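Molybdate/tungstate binding protein (Sporomusa ovata, PDB 1FR3) binds the oxyanions molybdate and tungstate and probably stores or buffers them in the cell for molybdenum homeostasis. Local coordinates at the interface of chains A and B and the interface of chains A and C. Numbering follows the deposited sequence. Chains: chain A/B/C, Molybdate/tungstate binding protein.

Contact 1: the interface of chains A and B. Residues chain A 3-4, 6; chain B 38-39, 41-42, 46.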
loop_
_atom_site.group_PDB
_atom_site.type_symbol
_atom_site.label_atom_id
_atom_site.label_comp_id
_atom_site.label_asym_id
_atom_site.label_seq_id
_atom_site.Cartn_x
_atom_site.Cartn_y
_atom_site.Cartn_z
ATOM N N ILE A 3 8.432 1.288 15.852
ATOM C CA ILE A 3 7.974 1.277 14.467
ATOM C C ILE A 3 6.609 1.933 14.332
ATOM O O ILE A 3 5.689 1.545 15.066
ATOM C CB ILE A 3 7.873 -0.205 14.022
ATOM C CG1 ILE A 3 9.224 -0.902 14.209
ATOM C CG2 ILE A 3 7.361 -0.331 12.595
ATOM C CD1 ILE A 3 9.137 -2.417 14.262
ATOM N N SER A 4 6.444 2.899 13.427
ATOM C CA SER A 4 5.134 3.545 13.288
ATOM C C SER A 4 4.041 2.566 12.888
ATOM O O SER A 4 2.890 2.720 13.304
ATOM C CB SER A 4 5.192 4.727 12.329
ATOM O OG SER A 4 5.335 4.361 10.970
ATOM N N ARG A 6 1.334 0.378 12.981
ATOM C CA ARG A 6 0.644 0.044 14.213
ATOM C C ARG A 6 0.272 -1.406 14.439
ATOM O O ARG A 6 0.076 -1.772 15.605
ATOM C CB ARG A 6 -0.639 0.886 14.320
ATOM C CG ARG A 6 -0.404 2.383 14.426
ATOM C CD ARG A 6 0.119 2.783 15.798
ATOM N NE ARG A 6 1.572 2.652 15.895
ATOM C CZ ARG A 6 2.269 2.743 17.020
ATOM N NH1 ARG A 6 1.653 2.954 18.181
ATOM N NH2 ARG A 6 3.588 2.617 17.009
ATOM N N ILE B 38 1.457 9.257 8.798
ATOM C CA ILE B 38 1.305 8.191 9.773
ATOM C C ILE B 38 0.273 8.600 10.825
ATOM O O ILE B 38 -0.189 9.747 10.764
ATOM C CB ILE B 38 2.630 7.842 10.476
ATOM C CG1 ILE B 38 3.117 9.029 11.323
ATOM C CG2 ILE B 38 3.677 7.402 9.459
ATOM C CD1 ILE B 38 4.397 8.754 12.085
ATOM N N THR B 39 -0.103 7.700 11.724
ATOM C CA THR B 39 -1.102 8.102 12.731
ATOM C C THR B 39 -0.498 8.982 13.824
ATOM O O THR B 39 0.696 8.913 14.105
ATOM C CB THR B 39 -1.720 6.867 13.412
ATOM O OG1 THR B 39 -0.686 6.141 14.093
ATOM C CG2 THR B 39 -2.371 5.943 12.394
ATOM N N ASP B 41 -1.078 8.526 16.807
ATOM C CA ASP B 41 -0.710 7.530 17.804
ATOM C C ASP B 41 0.776 7.185 17.700
ATOM O O ASP B 41 1.491 7.072 18.699
ATOM C CB ASP B 41 -1.538 6.252 17.605
ATOM C CG ASP B 41 -3.026 6.574 17.601
ATOM O OD1 ASP B 41 -3.482 7.253 16.651
ATOM O OD2 ASP B 41 -3.720 6.163 18.545
ATOM N N SER B 42 1.243 7.024 16.463
ATOM C CA SER B 42 2.647 6.724 16.220
ATOM C C SER B 42 3.549 7.902 16.564
ATOM O O SER B 42 4.652 7.679 17.068
ATOM C CB SER B 42 2.889 6.333 14.754
ATOM O OG SER B 42 2.254 5.099 14.504
ATOM N N LEU B 46 6.434 7.055 19.261
ATOM C CA LEU B 46 7.840 7.272 18.934
ATOM C C LEU B 46 8.332 8.581 19.553
ATOM O O LEU B 46 9.541 8.789 19.633
ATOM C CB LEU B 46 8.076 7.281 17.429
ATOM C CG LEU B 46 8.192 5.931 16.715
ATOM C CD1 LEU B 46 6.943 5.074 16.848
ATOM C CD2 LEU B 46 8.498 6.190 15.244
#
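The hydroxyl of B:Ser42 donates to the backbone carbonyl of A:Ser4, OG to O at 2.7 Å, arriving in the carbonyl plane on a lone pair. The same oxygen takes a second hydrogen bond from within its own chain: A:Arg6 NE reaches A:Ser4 O at 2.9 Å with 162° at the hydrogen, standing above the carbonyl plane. A:Arg6 NE also lies 2.9 Å from B:Ser42 OG, a close polar contact, although its N-H is directed at the carbonyl. Nearby, A:Arg6 NH2 donates to A:Ile3 O, which lies at the guanidinium edge. Two backbone carbonyls thus hold the group flat along the peptide chain. In chain B, B:Thr39 OG1 receives the backbone B:Ser42 N at 3.2 Å and is also bonded to its hydroxyl, a second shell that positions the serine. With OG beside its own backbone N (chi1 -67°), B:Ser42 faces chain A.

Packing is modest. A:Ser4 CB and B:Ser42 CB touch at 3.7 Å, and B:Ser42 CA covers one face of the A:Arg6 guanidinium. B:Leu46 CD1 brushes A:Ile3 C at 4.0 Å, while its side chain and that of A:Arg6 run past each other in opposite directions.

This is part of a two-fold symmetric interface between copies of the protein: the end of strand 32-39 and helix 40-46 of chain B receive the N-terminal segment of chain A, just ahead of strand 7-18.

Contact 2: the interface of chains A and C. Residues chain A 3-5, 57; chain C 64-66.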
loop_
_atom_site.group_PDB
_atom_site.type_symbol
_atom_site.label_atom_id
_atom_site.label_comp_id
_atom_site.label_asym_id
_atom_site.label_seq_id
_atom_site.Cartn_x
_atom_site.Cartn_y
_atom_site.Cartn_z
ATOM N N ILE A 3 8.432 1.288 15.852
ATOM C CA ILE A 3 7.974 1.277 14.467
ATOM C C ILE A 3 6.609 1.933 14.332
ATOM O O ILE A 3 5.689 1.545 15.066
ATOM C CB ILE A 3 7.873 -0.205 14.022
ATOM C CG1 ILE A 3 9.224 -0.902 14.209
ATOM C CG2 ILE A 3 7.361 -0.331 12.595
ATOM C CD1 ILE A 3 9.137 -2.417 14.262
ATOM N N SER A 4 6.444 2.899 13.427
ATOM C CA SER A 4 5.134 3.545 13.288
ATOM C C SER A 4 4.041 2.566 12.888
ATOM O O SER A 4 2.890 2.720 13.304
ATOM C CB SER A 4 5.192 4.727 12.329
ATOM O OG SER A 4 5.335 4.361 10.970
ATOM N N GLY A 5 4.360 1.598 12.030
ATOM C CA GLY A 5 3.332 0.640 11.586
ATOM C C GLY A 5 2.627 0.117 12.843
ATOM O O GLY A 5 3.262 -0.561 13.657
ATOM N N LEU A 57 3.794 -7.407 10.325
ATOM C CA LEU A 57 3.634 -5.973 10.506
ATOM C C LEU A 57 2.780 -5.337 9.419
ATOM O O LEU A 57 3.058 -5.514 8.230
ATOM C CB LEU A 57 5.023 -5.316 10.492
ATOM C CG LEU A 57 5.056 -3.789 10.613
ATOM C CD1 LEU A 57 4.712 -3.360 12.027
ATOM C CD2 LEU A 57 6.413 -3.250 10.179
ATOM N N GLU C 64 6.551 4.442 6.381
ATOM C CA GLU C 64 6.590 4.341 7.832
ATOM C C GLU C 64 7.794 5.120 8.364
ATOM O O GLU C 64 8.691 5.473 7.609
ATOM C CB GLU C 64 6.712 2.891 8.314
ATOM C CG GLU C 64 5.450 2.077 8.141
ATOM C CD GLU C 64 5.531 0.650 8.657
ATOM O OE1 GLU C 64 6.448 0.139 9.233
ATOM O OE2 GLU C 64 4.482 -0.019 8.449
ATOM N N VAL C 65 7.805 5.342 9.674
ATOM C CA VAL C 65 8.905 6.020 10.348
ATOM C C VAL C 65 9.326 5.163 11.540
ATOM O O VAL C 65 8.458 4.675 12.266
ATOM C CB VAL C 65 8.533 7.439 10.804
ATOM C CG1 VAL C 65 9.720 8.110 11.497
ATOM C CG2 VAL C 65 8.050 8.290 9.639
ATOM N N LEU C 66 10.624 4.974 11.719
ATOM C CA LEU C 66 11.159 4.182 12.812
ATOM C C LEU C 66 12.088 5.050 13.669
ATOM O O LEU C 66 12.808 5.894 13.140
ATOM C CB LEU C 66 11.977 3.003 12.284
ATOM C CG LEU C 66 11.458 2.257 11.054
ATOM C CD1 LEU C 66 12.432 1.150 10.666
ATOM C CD2 LEU C 66 10.066 1.699 11.278
#
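C:Glu64, A:Ser4 and A:Ile3 bury the most surface in this patch, where the N-terminal segment of chain A meets the C-terminal strand 64-66 of chain C. A:Ser4 binds both backbone polar groups, N and O, of C:Val65. A:Ser4 N donates to C:Val65 O at 2.9 Å, nearly along the C=O axis, and A:Ser4 OG accepts from C:Val65 N at 3.0 Å, almost straight at 169°. Turning OG into the position between backbone N and carbonyl carbon (chi1 72°) lets the side chain stand in for a strand carbonyl.

C:Glu64 runs alongside the serine. C:Glu64 CB lies 3.3 Å from A:Ser4 OG, and the extended chain beyond CG carries the carboxylate past the serine. C:Glu64 OE2 comes to 3.4 Å from A:Gly5 CA, while C:Glu64 OE1 rests against two methyl groups, A:Ile3 CG2 and A:Leu57 CD2, each at 3.5 Å. Among these residues the carboxylate meets mostly carbon.

A:Ile3 lies side by side with C:Leu66, both side chains pointing the same way, and A:Ile3 CG2 touches C:Leu66 CD2 at 3.6 Å. These two residues form an antiparallel beta bridge.

Backbone pairing and apolar packing together extend sheet-like structure across the two chains, joining the start of one subunit to the end of another, and probably contribute to the stability of the hexameric assembly.

Contact 3: the interface of chains A and B. Residues chain A 39, 41-42, 45-46; chain B 3-4, 6.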
loop_
_atom_site.group_PDB
_atom_site.type_symbol
_atom_site.label_atom_id
_atom_site.label_comp_id
_atom_site.label_asym_id
_atom_site.label_seq_id
_atom_site.Cartn_x
_atom_site.Cartn_y
_atom_site.Cartn_z
ATOM N N THR A 39 9.934 -9.896 -0.671
ATOM C CA THR A 39 10.953 -10.281 -1.659
ATOM C C THR A 39 11.771 -11.476 -1.184
ATOM O O THR A 39 11.937 -11.715 0.009
ATOM C CB THR A 39 11.901 -9.111 -1.975
ATOM O OG1 THR A 39 12.623 -8.791 -0.781
ATOM C CG2 THR A 39 11.118 -7.896 -2.454
ATOM N N ASP A 41 14.816 -11.592 -1.391
ATOM C CA ASP A 41 15.952 -10.951 -0.747
ATOM C C ASP A 41 15.750 -10.908 0.766
ATOM O O ASP A 41 16.670 -11.149 1.543
ATOM C CB ASP A 41 16.126 -9.528 -1.285
ATOM C CG ASP A 41 16.337 -9.511 -2.795
ATOM O OD1 ASP A 41 15.366 -9.874 -3.496
ATOM O OD2 ASP A 41 17.431 -9.122 -3.241
ATOM N N SER A 42 14.517 -10.598 1.174
ATOM C CA SER A 42 14.191 -10.528 2.600
ATOM C C SER A 42 14.234 -11.901 3.255
ATOM O O SER A 42 14.626 -12.026 4.416
ATOM C CB SER A 42 12.812 -9.889 2.781
ATOM O OG SER A 42 12.843 -8.513 2.452
ATOM N N ASP A 45 17.906 -12.430 3.818
ATOM C CA ASP A 45 18.418 -11.519 4.837
ATOM C C ASP A 45 17.974 -11.923 6.233
ATOM O O ASP A 45 18.774 -11.964 7.169
ATOM C CB ASP A 45 17.996 -10.089 4.504
ATOM C CG ASP A 45 18.581 -9.029 5.414
ATOM O OD1 ASP A 45 19.698 -9.209 5.949
ATOM O OD2 ASP A 45 17.901 -7.992 5.594
ATOM N N LEU A 46 16.686 -12.209 6.396
ATOM C CA LEU A 46 16.134 -12.606 7.683
ATOM C C LEU A 46 16.392 -14.077 7.986
ATOM O O LEU A 46 16.222 -14.532 9.118
ATOM C CB LEU A 46 14.628 -12.315 7.720
ATOM C CG LEU A 46 14.196 -10.878 8.012
ATOM C CD1 LEU A 46 14.607 -9.926 6.899
ATOM C CD2 LEU A 46 12.690 -10.789 8.241
ATOM N N ILE B 3 13.993 -6.319 9.418
ATOM C CA ILE B 3 12.694 -5.977 8.843
ATOM C C ILE B 3 12.654 -6.311 7.365
ATOM O O ILE B 3 13.574 -5.936 6.637
ATOM C CB ILE B 3 12.486 -4.455 9.047
ATOM C CG1 ILE B 3 12.573 -4.116 10.542
ATOM C CG2 ILE B 3 11.174 -3.975 8.457
ATOM C CD1 ILE B 3 12.792 -2.634 10.799
ATOM N N SER B 4 11.586 -6.950 6.880
ATOM C CA SER B 4 11.533 -7.283 5.453
ATOM C C SER B 4 11.463 -6.042 4.572
ATOM O O SER B 4 12.047 -6.035 3.485
ATOM C CB SER B 4 10.397 -8.251 5.152
ATOM O OG SER B 4 9.130 -7.647 5.305
ATOM N N ARG B 6 12.372 -3.466 2.482
ATOM C CA ARG B 6 13.727 -3.279 1.993
ATOM C C ARG B 6 14.298 -1.879 2.012
ATOM O O ARG B 6 15.532 -1.753 2.083
ATOM C CB ARG B 6 13.827 -3.812 0.548
ATOM C CG ARG B 6 13.613 -5.315 0.413
ATOM C CD ARG B 6 14.794 -6.097 0.987
ATOM N NE ARG B 6 14.704 -6.294 2.431
ATOM C CZ ARG B 6 15.692 -6.758 3.191
ATOM N NH1 ARG B 6 16.873 -7.080 2.658
ATOM N NH2 ARG B 6 15.524 -6.924 4.498
#
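B:Arg6 reaches across from chain B to helix 40-46 of chain A and buries more surface than any other residue of the patch. From CB, the chain leaves with CG beside the backbone N (chi1 -65°) and then bends at chi2 and chi3, which brings the guanidinium beside the carbonyls of its own chain, B:Ser4 and B:Ile3. B:Arg6 CG passes A:Thr39 OG1 at 3.8 Å. B:Arg6 CD follows, 3.4 Å from A:Ser42 OG. B:Arg6 NE gives its N-H to B:Ser4 O at 2.9 Å and also lies 2.9 Å from A:Ser42 OG. A:Ser42 OG reaches the same B:Ser4 O at 2.8 Å, on an in-plane lone pair. CZ is covered on one face by A:Ser42 CA. At the tip, B:Arg6 NH2 makes the salt bridge to A:Asp45 OD2 at 2.8 Å, on its anti lone pair. B:Arg6 NH1 makes a longer hydrogen bond to A:Asp45 OD2, 3.2 Å, from above the carboxylate plane. That oxygen lies in the guanidinium plane, the two planar groups turned 65° apart. B:Arg6 NH2 also donates to B:Ile3 O at 3.1 Å.

A methionine in place of B:Arg6 would probably leave the A:Asp45 carboxylate without its charged mate and the B:Ile3 and B:Ser4 carbonyls without these donors.

The site fastens the N-terminal segment of one subunit to a neighbour's helix; B:Ser4, B:Arg6, A:Thr39 and A:Ser42 also line tungstate pockets, so it may contribute to an oxyanion site.

Contacts 1 and 3 are two-fold related patches of one interface between chains A and B, contact 3 taking in the A:Asp45 salt bridge as well; their C-alpha centres lie about 21 Å apart. Contact 2 sits about 6 Å from contact 1, measured the same way, and shares A:Ile3 and A:Ser4 with it; contact 3 is about 16 Å from contact 2. One short N-terminal segment of chain A thus touches the helix of chain B and the C-terminal strand of chain C, tying three subunits together. Such linkage suits the six-chain assembly, in which tungstate lies beside several of these residues.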